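Local structure of protocadherin-19 isoform 1 (Danio rerio, 5CO1) at residues T10-E15 with N101-N106; L14-I19 with N67-H72. The protein mediates calcium-dependent homophilic cell adhesion, robustly when in complex with the cadherin cdh2, and is essential for early neurulation in the anterior neural plate. All coordinates share one frame; numbering follows the deposited sequence.

Contact 1: residues T10-E15 with N101-N106; sequences TVNVLE and NVIDIN. With CA (calcium ion), chain F; CA (calcium ion), chain E; CA (calcium ion), chain G.
The CD2 methyl of L14 lies against the CG2 methyl of I105, 3.5 Å from L14 CD2 to I105 CG2, the two side chains crossing at about a right angle. This apolar patch sits where strand 8-14 and strand 94-103, running parallel, come to their ends. Before it, the backbones form a parallel ladder: N101 N gives to V11 O, V13 N to N101 O (2.8 Å), I103 N to V13 O and E15 N to I103 O (3.0 Å). N12, N101, L14 and I103 occupy one face of the sheet; V13 and V102 occupy the other, where V13 rests on L70. The pairing is that of strands A' and G in a cadherin repeat, and D104, I105 and N106 begin the linker motif that follows. E15 CG is set between the backbone N and the carbonyl carbon (chi1 72°), and the extended chain passes obliquely over I105, CG against I105 CG1, to the metals. Its OE2 takes the I105 N-H on the anti lone pair (I105 N to E15 OE2 2.8 Å) and also binds the chain F calcium at 2.3 Å. D104 OD1 and I105 O, the latter at 2.2 Å, join that same ion, with E73, D107 and D143 completing the site; D104 OD2 has a polar partner in N147. E15 OE1 turns to the chain E calcium at 2.5 Å. One carboxylate thus bridges two calcium ions, while I105 meets it through N-H and the metal through C=O, which probably couples ion binding to the course of the linker backbone.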
ATOM      1  N   THR A  10       8.289   5.225  20.980  1.00 57.81           N
ATOM      2  CA  THR A  10       7.516   4.973  19.757  1.00 56.48           C
ATOM      3  C   THR A  10       7.284   6.239  18.955  1.00 47.76           C
ATOM      4  O   THR A  10       6.936   7.259  19.476  1.00 46.61           O
ATOM      5  CB  THR A  10       6.165   4.260  20.021  1.00 62.34           C
ATOM      6  OG1 THR A  10       5.258   5.150  20.665  1.00 73.60           O
ATOM      7  CG2 THR A  10       6.340   3.023  20.900  1.00 63.90           C
ATOM      8  N   VAL A  11       7.594   6.183  17.679  1.00 52.05           N
ATOM      9  CA  VAL A  11       7.670   7.383  16.869  1.00 53.84           C
ATOM     10  C   VAL A  11       6.920   7.070  15.609  1.00 49.74           C
ATOM     11  O   VAL A  11       6.874   5.918  15.193  1.00 41.87           O
ATOM     12  CB  VAL A  11       9.122   7.797  16.512  1.00 53.21           C
ATOM     13  CG1 VAL A  11       9.734   8.590  17.650  1.00 57.58           C
ATOM     14  CG2 VAL A  11       9.963   6.574  16.283  1.00 56.32           C
ATOM     15  N   ASN A  12       6.209   8.077  15.117  1.00 44.49           N
ATOM     16  CA  ASN A  12       5.550   7.989  13.858  1.00 42.79           C
ATOM     17  C   ASN A  12       6.397   8.624  12.784  1.00 43.58           C
ATOM     18  O   ASN A  12       6.921   9.722  12.966  1.00 41.28           O
ATOM     19  CB  ASN A  12       4.231   8.699  13.969  1.00 43.20           C
ATOM     20  CG  ASN A  12       3.262   7.959  14.856  1.00 42.43           C
ATOM     21  OD1 ASN A  12       3.163   6.743  14.788  1.00 47.03           O
ATOM     22  ND2 ASN A  12       2.558   8.686  15.708  1.00 41.72           N
ATOM     23  N   VAL A  13       6.433   7.975  11.621  1.00 41.17           N
ATOM     24  CA  VAL A  13       7.126   8.527  10.510  1.00 37.69           C
ATOM     25  C   VAL A  13       6.404   8.260   9.231  1.00 37.27           C
ATOM     26  O   VAL A  13       6.031   7.140   8.983  1.00 40.63           O
ATOM     27  CB  VAL A  13       8.502   7.935  10.382  1.00 40.59           C
ATOM     28  CG1 VAL A  13       9.164   8.486   9.146  1.00 43.73           C
ATOM     29  CG2 VAL A  13       9.317   8.320  11.589  1.00 42.45           C
ATOM     30  N   LEU A  14       6.283   9.283   8.387  1.00 36.00           N
ATOM     31  CA  LEU A  14       5.575   9.178   7.126  1.00 38.35           C
ATOM     32  C   LEU A  14       6.305   8.196   6.235  1.00 41.32           C
ATOM     33  O   LEU A  14       7.534   8.211   6.201  1.00 40.24           O
ATOM     34  CB  LEU A  14       5.531  10.533   6.410  1.00 38.09           C
ATOM     35  CG  LEU A  14       4.262  11.223   6.748  1.00 43.66           C
ATOM     36  CD1 LEU A  14       4.180  12.578   6.100  1.00 44.57           C
ATOM     37  CD2 LEU A  14       3.143  10.320   6.270  1.00 51.63           C
ATOM     38  N   GLU A  15       5.577   7.390   5.478  1.00 41.61           N
ATOM     39  CA  GLU A  15       6.252   6.653   4.432  1.00 50.06           C
ATOM     40  C   GLU A  15       6.723   7.630   3.391  1.00 48.78           C
ATOM     41  O   GLU A  15       6.198   8.735   3.302  1.00 46.09           O
ATOM     42  CB  GLU A  15       5.395   5.552   3.809  1.00 48.93           C
ATOM     43  CG  GLU A  15       4.268   5.995   2.910  1.00 46.27           C
ATOM     44  CD  GLU A  15       3.576   4.810   2.277  1.00 48.80           C
ATOM     45  OE1 GLU A  15       4.292   3.897   1.796  1.00 47.86           O
ATOM     46  OE2 GLU A  15       2.328   4.749   2.333  1.00 49.30           O
ATOM     47  N   ASN A 101       6.708   3.387  13.730  1.00 47.02           N
ATOM     48  CA  ASN A 101       5.489   3.275  12.912  1.00 51.28           C
ATOM     49  C   ASN A 101       5.588   4.075  11.633  1.00 48.22           C
ATOM     50  O   ASN A 101       5.617   5.339  11.630  1.00 46.49           O
ATOM     51  CB  ASN A 101       4.292   3.874  13.648  1.00 60.43           C
ATOM     52  CG  ASN A 101       3.485   2.847  14.324  1.00 71.01           C
ATOM     53  OD1 ASN A 101       2.663   2.203  13.675  1.00 88.67           O
ATOM     54  ND2 ASN A 101       3.855   2.522  15.565  1.00 69.71           N
ATOM     55  N   VAL A 102       5.481   3.346  10.558  1.00 42.49           N
ATOM     56  CA  VAL A 102       5.549   3.919   9.274  1.00 45.40           C
ATOM     57  C   VAL A 102       4.144   4.163   8.845  1.00 43.52           C
ATOM     58  O   VAL A 102       3.385   3.232   8.663  1.00 46.17           O
ATOM     59  CB  VAL A 102       6.215   2.968   8.302  1.00 45.35           C
ATOM     60  CG1 VAL A 102       6.213   3.567   6.916  1.00 46.59           C
ATOM     61  CG2 VAL A 102       7.623   2.734   8.767  1.00 47.48           C
ATOM     62  N   ILE A 103       3.829   5.418   8.590  1.00 44.81           N
ATOM     63  CA  ILE A 103       2.457   5.798   8.409  1.00 45.71           C
ATOM     64  C   ILE A 103       2.082   5.841   6.945  1.00 41.30           C
ATOM     65  O   ILE A 103       2.832   6.306   6.113  1.00 39.88           O
ATOM     66  CB  ILE A 103       2.148   7.058   9.238  1.00 44.65           C
ATOM     67  CG1 ILE A 103       2.038   6.579  10.674  1.00 45.73           C
ATOM     68  CG2 ILE A 103       0.797   7.667   8.867  1.00 41.39           C
ATOM     69  CD1 ILE A 103       2.506   7.584  11.649  1.00 55.34           C
ATOM     70  N   ASP A 104       0.984   5.174   6.633  1.00 46.13           N
ATOM     71  CA  ASP A 104       0.598   4.948   5.249  1.00 46.17           C
ATOM     72  C   ASP A 104       0.051   6.241   4.660  1.00 45.93           C
ATOM     73  O   ASP A 104      -0.689   6.980   5.336  1.00 41.93           O
ATOM     74  CB  ASP A 104      -0.438   3.847   5.167  1.00 45.60           C
ATOM     75  CG  ASP A 104      -1.143   3.811   3.831  1.00 48.09           C
ATOM     76  OD1 ASP A 104      -0.456   3.571   2.810  1.00 48.12           O
ATOM     77  OD2 ASP A 104      -2.393   3.964   3.820  1.00 47.17           O
ATOM     78  N   ILE A 105       0.554   6.559   3.469  1.00 43.97           N
ATOM     79  CA  ILE A 105      -0.066   7.510   2.574  1.00 47.76           C
ATOM     80  C   ILE A 105      -0.576   6.904   1.273  1.00 45.34           C
ATOM     81  O   ILE A 105      -0.263   5.763   0.925  1.00 48.39           O
ATOM     82  CB  ILE A 105       0.889   8.655   2.221  1.00 57.93           C
ATOM     83  CG1 ILE A 105       2.151   8.100   1.570  1.00 61.39           C
ATOM     84  CG2 ILE A 105       1.239   9.459   3.473  1.00 57.21           C
ATOM     85  CD1 ILE A 105       2.556   8.834   0.326  1.00 68.24           C
ATOM     86  N   ASN A 106      -1.437   7.658   0.590  1.00 44.37           N
ATOM     87  CA  ASN A 106      -1.984   7.217  -0.663  1.00 43.02           C
ATOM     88  C   ASN A 106      -0.994   7.344  -1.825  1.00 44.65           C
ATOM     89  O   ASN A 106      -1.094   8.218  -2.641  1.00 49.00           O
ATOM     90  CB  ASN A 106      -3.228   7.973  -0.981  1.00 42.62           C
ATOM     91  CG  ASN A 106      -4.154   7.184  -1.874  1.00 48.10           C
ATOM     92  OD1 ASN A 106      -4.007   5.977  -2.021  1.00 60.77           O
ATOM     93  ND2 ASN A 106      -5.138   7.845  -2.434  1.00 51.44           N
TER
HETATM   94 CA    CA F1002       0.784   3.798   0.944  1.00 47.62          CA
HETATM   95 CA    CA E1001       4.384   2.953  -0.468  1.00 63.26          CA
HETATM   96 CA    CA G1003      -4.793   4.053  -2.932  1.00 53.61          CA
HETATM   97  O   HOH W   1       4.080   1.740  -2.507  1.00 63.64           O
HETATM   98  O   HOH W   2       6.576   3.381  -0.815  1.00 57.15           O

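Contact 2: residues L14-I19 with N67-H72; sequences LENSPI and NGVLDH. With CA (calcium ion), chain E; CA (calcium ion), chain F.
E15 CB stands 3.4 Å from the carbonyl O of L70, where its chain begins to run past the loop 67-72. CG carries the side chain on toward the calcium ions, and CD reaches the flank of H72, 3.6 Å from E15 CD to H72 CB. At the tip, E15 OE2 faces H72 CB (3.6 Å) and points to the chain F calcium, while E15 OE1 accepts the backbone N-H of H72 (H72 N to E15 OE1 3.0 Å), the donor lying well above the carboxylate plane, 59° out of it. OE1 shares the chain E calcium with D71 OD1, which binds the ion at 2.4 Å; D71 holds CG anti to its backbone N, swinging the carboxylate to the metal. E73, D107 and two waters complete that coordination. D71, H72 and E73 form the Asp-X-Glu motif of a cadherin repeat, here meeting the glutamate that follows the A' strand; both elements supply ligands to the calcium cluster between consecutive repeats. The imidazole of H72 leads away from E15, its plane 57° from the carboxylate, and is held by S144 OG at NE2 and probably by V102 O at ND1. E15 and N16 are the central residues of a type II beta turn from L14 to S17, with N16 at positive phi (75°). S17 OG donates a hydrogen bond to L14 O (2.7 Å), beside a weak backbone bond from S17 N. The turn presents N16 N to L70 O at 2.9 Å, while N16 ND2 reaches D107 OD2. L70 CD1 packs near L14 O. Farther along, I19 lays CG1 and CD1 against the peptide carbonyl of N67, with I19 CG1 3.7 Å from N67 O.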
ATOM      1  N   LEU A  14       6.283   9.283   8.387  1.00 36.00           N
ATOM      2  CA  LEU A  14       5.575   9.178   7.126  1.00 38.35           C
ATOM      3  C   LEU A  14       6.305   8.196   6.235  1.00 41.32           C
ATOM      4  O   LEU A  14       7.534   8.211   6.201  1.00 40.24           O
ATOM      5  CB  LEU A  14       5.531  10.533   6.410  1.00 38.09           C
ATOM      6  CG  LEU A  14       4.262  11.223   6.748  1.00 43.66           C
ATOM      7  CD1 LEU A  14       4.180  12.578   6.100  1.00 44.57           C
ATOM      8  CD2 LEU A  14       3.143  10.320   6.270  1.00 51.63           C
ATOM      9  N   GLU A  15       5.577   7.390   5.478  1.00 41.61           N
ATOM     10  CA  GLU A  15       6.252   6.653   4.432  1.00 50.06           C
ATOM     11  C   GLU A  15       6.723   7.630   3.391  1.00 48.78           C
ATOM     12  O   GLU A  15       6.198   8.735   3.302  1.00 46.09           O
ATOM     13  CB  GLU A  15       5.395   5.552   3.809  1.00 48.93           C
ATOM     14  CG  GLU A  15       4.268   5.995   2.910  1.00 46.27           C
ATOM     15  CD  GLU A  15       3.576   4.810   2.277  1.00 48.80           C
ATOM     16  OE1 GLU A  15       4.292   3.897   1.796  1.00 47.86           O
ATOM     17  OE2 GLU A  15       2.328   4.749   2.333  1.00 49.30           O
ATOM     18  N   ASN A  16       7.859   7.271   2.798  1.00 50.11           N
ATOM     19  CA  ASN A  16       8.501   8.011   1.713  1.00 50.12           C
ATOM     20  C   ASN A  16       9.173   9.267   2.232  1.00 51.05           C
ATOM     21  O   ASN A  16       9.543  10.150   1.475  1.00 54.08           O
ATOM     22  CB  ASN A  16       7.514   8.324   0.597  1.00 53.16           C
ATOM     23  CG  ASN A  16       6.897   7.056  -0.023  1.00 59.91           C
ATOM     24  OD1 ASN A  16       7.500   5.972  -0.036  1.00 52.51           O
ATOM     25  ND2 ASN A  16       5.668   7.194  -0.528  1.00 60.18           N
ATOM     26  N   SER A  17       9.355   9.329   3.539  1.00 48.06           N
ATOM     27  CA  SER A  17      10.062  10.419   4.135  1.00 54.30           C
ATOM     28  C   SER A  17      11.435  10.569   3.464  1.00 60.86           C
ATOM     29  O   SER A  17      12.081   9.584   3.094  1.00 54.26           O
ATOM     30  CB  SER A  17      10.221  10.200   5.649  1.00 57.53           C
ATOM     31  OG  SER A  17       9.010  10.490   6.340  1.00 56.24           O
ATOM     32  N   PRO A  18      11.874  11.821   3.284  1.00 64.81           N
ATOM     33  CA  PRO A  18      13.166  12.043   2.680  1.00 61.61           C
ATOM     34  C   PRO A  18      14.263  11.503   3.563  1.00 65.99           C
ATOM     35  O   PRO A  18      14.173  11.576   4.796  1.00 64.67           O
ATOM     36  CB  PRO A  18      13.265  13.560   2.608  1.00 57.99           C
ATOM     37  CG  PRO A  18      11.862  14.030   2.591  1.00 63.16           C
ATOM     38  CD  PRO A  18      11.143  13.081   3.500  1.00 61.22           C
ATOM     39  N   ILE A  19      15.317  11.033   2.910  1.00 71.65           N
ATOM     40  CA  ILE A  19      16.586  10.728   3.551  1.00 74.02           C
ATOM     41  C   ILE A  19      17.053  11.876   4.446  1.00 70.30           C
ATOM     42  O   ILE A  19      16.828  13.067   4.146  1.00 66.95           O
ATOM     43  CB  ILE A  19      17.655  10.344   2.494  1.00 82.29           C
ATOM     44  CG1 ILE A  19      18.227   8.960   2.791  1.00 82.42           C
ATOM     45  CG2 ILE A  19      18.761  11.383   2.377  1.00 87.44           C
ATOM     46  CD1 ILE A  19      17.260   7.853   2.456  1.00 84.45           C
ATOM     47  N   ASN A  67      17.344   6.444   6.614  1.00 64.10           N
ATOM     48  CA  ASN A  67      18.510   6.156   5.759  1.00 78.46           C
ATOM     49  C   ASN A  67      18.211   5.467   4.434  1.00 79.00           C
ATOM     50  O   ASN A  67      19.068   5.421   3.555  1.00 85.56           O
ATOM     51  CB  ASN A  67      19.544   5.317   6.509  1.00 80.68           C
ATOM     52  CG  ASN A  67      20.956   5.494   5.952  1.00 91.16           C
ATOM     53  OD1 ASN A  67      21.416   6.619   5.724  1.00 80.41           O
ATOM     54  ND2 ASN A  67      21.655   4.380   5.746  1.00 99.88           N
ATOM     55  N   GLY A  68      17.014   4.916   4.288  1.00 75.47           N
ATOM     56  CA  GLY A  68      16.599   4.364   3.008  1.00 79.32           C
ATOM     57  C   GLY A  68      15.126   4.607   2.795  1.00 80.54           C
ATOM     58  O   GLY A  68      14.493   5.290   3.589  1.00 80.00           O
ATOM     59  N   VAL A  69      14.566   4.018   1.747  1.00 73.80           N
ATOM     60  CA  VAL A  69      13.213   4.339   1.362  1.00 68.52           C
ATOM     61  C   VAL A  69      12.211   3.567   2.193  1.00 67.31           C
ATOM     62  O   VAL A  69      12.070   2.363   2.011  1.00 70.51           O
ATOM     63  CB  VAL A  69      12.954   4.038  -0.115  1.00 71.26           C
ATOM     64  CG1 VAL A  69      11.526   4.406  -0.467  1.00 68.63           C
ATOM     65  CG2 VAL A  69      13.925   4.824  -0.980  1.00 76.33           C
ATOM     66  N   LEU A  70      11.416   4.302   2.977  1.00 64.44           N
ATOM     67  CA  LEU A  70      10.420   3.725   3.876  1.00 60.45           C
ATOM     68  C   LEU A  70       9.109   3.494   3.167  1.00 63.13           C
ATOM     69  O   LEU A  70       8.429   4.461   2.814  1.00 73.39           O
ATOM     70  CB  LEU A  70      10.134   4.678   5.019  1.00 66.53           C
ATOM     71  CG  LEU A  70      11.188   4.813   6.095  1.00 67.14           C
ATOM     72  CD1 LEU A  70      10.685   5.803   7.114  1.00 70.51           C
ATOM     73  CD2 LEU A  70      11.481   3.484   6.758  1.00 74.95           C
ATOM     74  N   ASP A  71       8.705   2.226   3.047  1.00 63.30           N
ATOM     75  CA  ASP A  71       7.509   1.863   2.300  1.00 56.79           C
ATOM     76  C   ASP A  71       6.583   1.101   3.204  1.00 55.63           C
ATOM     77  O   ASP A  71       6.936   0.021   3.669  1.00 59.08           O
ATOM     78  CB  ASP A  71       7.879   1.030   1.084  1.00 66.05           C
ATOM     79  CG  ASP A  71       6.671   0.634   0.230  1.00 70.12           C
ATOM     80  OD1 ASP A  71       5.531   1.082   0.475  1.00 67.87           O
ATOM     81  OD2 ASP A  71       6.879  -0.167  -0.699  1.00 83.60           O
ATOM     82  N   HIS A  72       5.448   1.720   3.543  1.00 52.21           N
ATOM     83  CA  HIS A  72       4.417   1.072   4.357  1.00 53.22           C
ATOM     84  C   HIS A  72       3.969  -0.270   3.770  1.00 56.08           C
ATOM     85  O   HIS A  72       3.580  -1.189   4.505  1.00 53.25           O
ATOM     86  CB  HIS A  72       3.190   1.975   4.474  1.00 48.77           C
ATOM     87  CG  HIS A  72       2.036   1.338   5.173  1.00 45.98           C
ATOM     88  ND1 HIS A  72       1.847   1.432   6.531  1.00 49.20           N
ATOM     89  CD2 HIS A  72       1.003   0.604   4.702  1.00 52.23           C
ATOM     90  CE1 HIS A  72       0.727   0.815   6.867  1.00 55.76           C
ATOM     91  NE2 HIS A  72       0.189   0.311   5.770  1.00 54.37           N
TER
HETATM   92 CA    CA E1001       4.384   2.953  -0.468  1.00 63.26          CA
HETATM   93 CA    CA F1002       0.784   3.798   0.944  1.00 47.62          CA
HETATM   94  O   HOH W   1       4.080   1.740  -2.507  1.00 63.64           O
HETATM   95  O   HOH W   2       6.576   3.381  -0.815  1.00 57.15           O

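From the N terminus, contact 1 begins within strand 8-14 and contact 2 at its end, the two sharing L14 and E15. The turn and loop 14-19 then lead into strand 22-25. Contact 2 closes the loop that holds strands 22-25, 39-46, 55-57 and 63-66. After 67-72 the chain makes the antiparallel pair 77-86 and 94-103, and contact 1 closes the wider loop, enclosing that of contact 2. The two join directly: H72 packs on D104, and N16 on I105. Together they tie one end of this repeat to the calcium-bound linker toward the second cadherin domain.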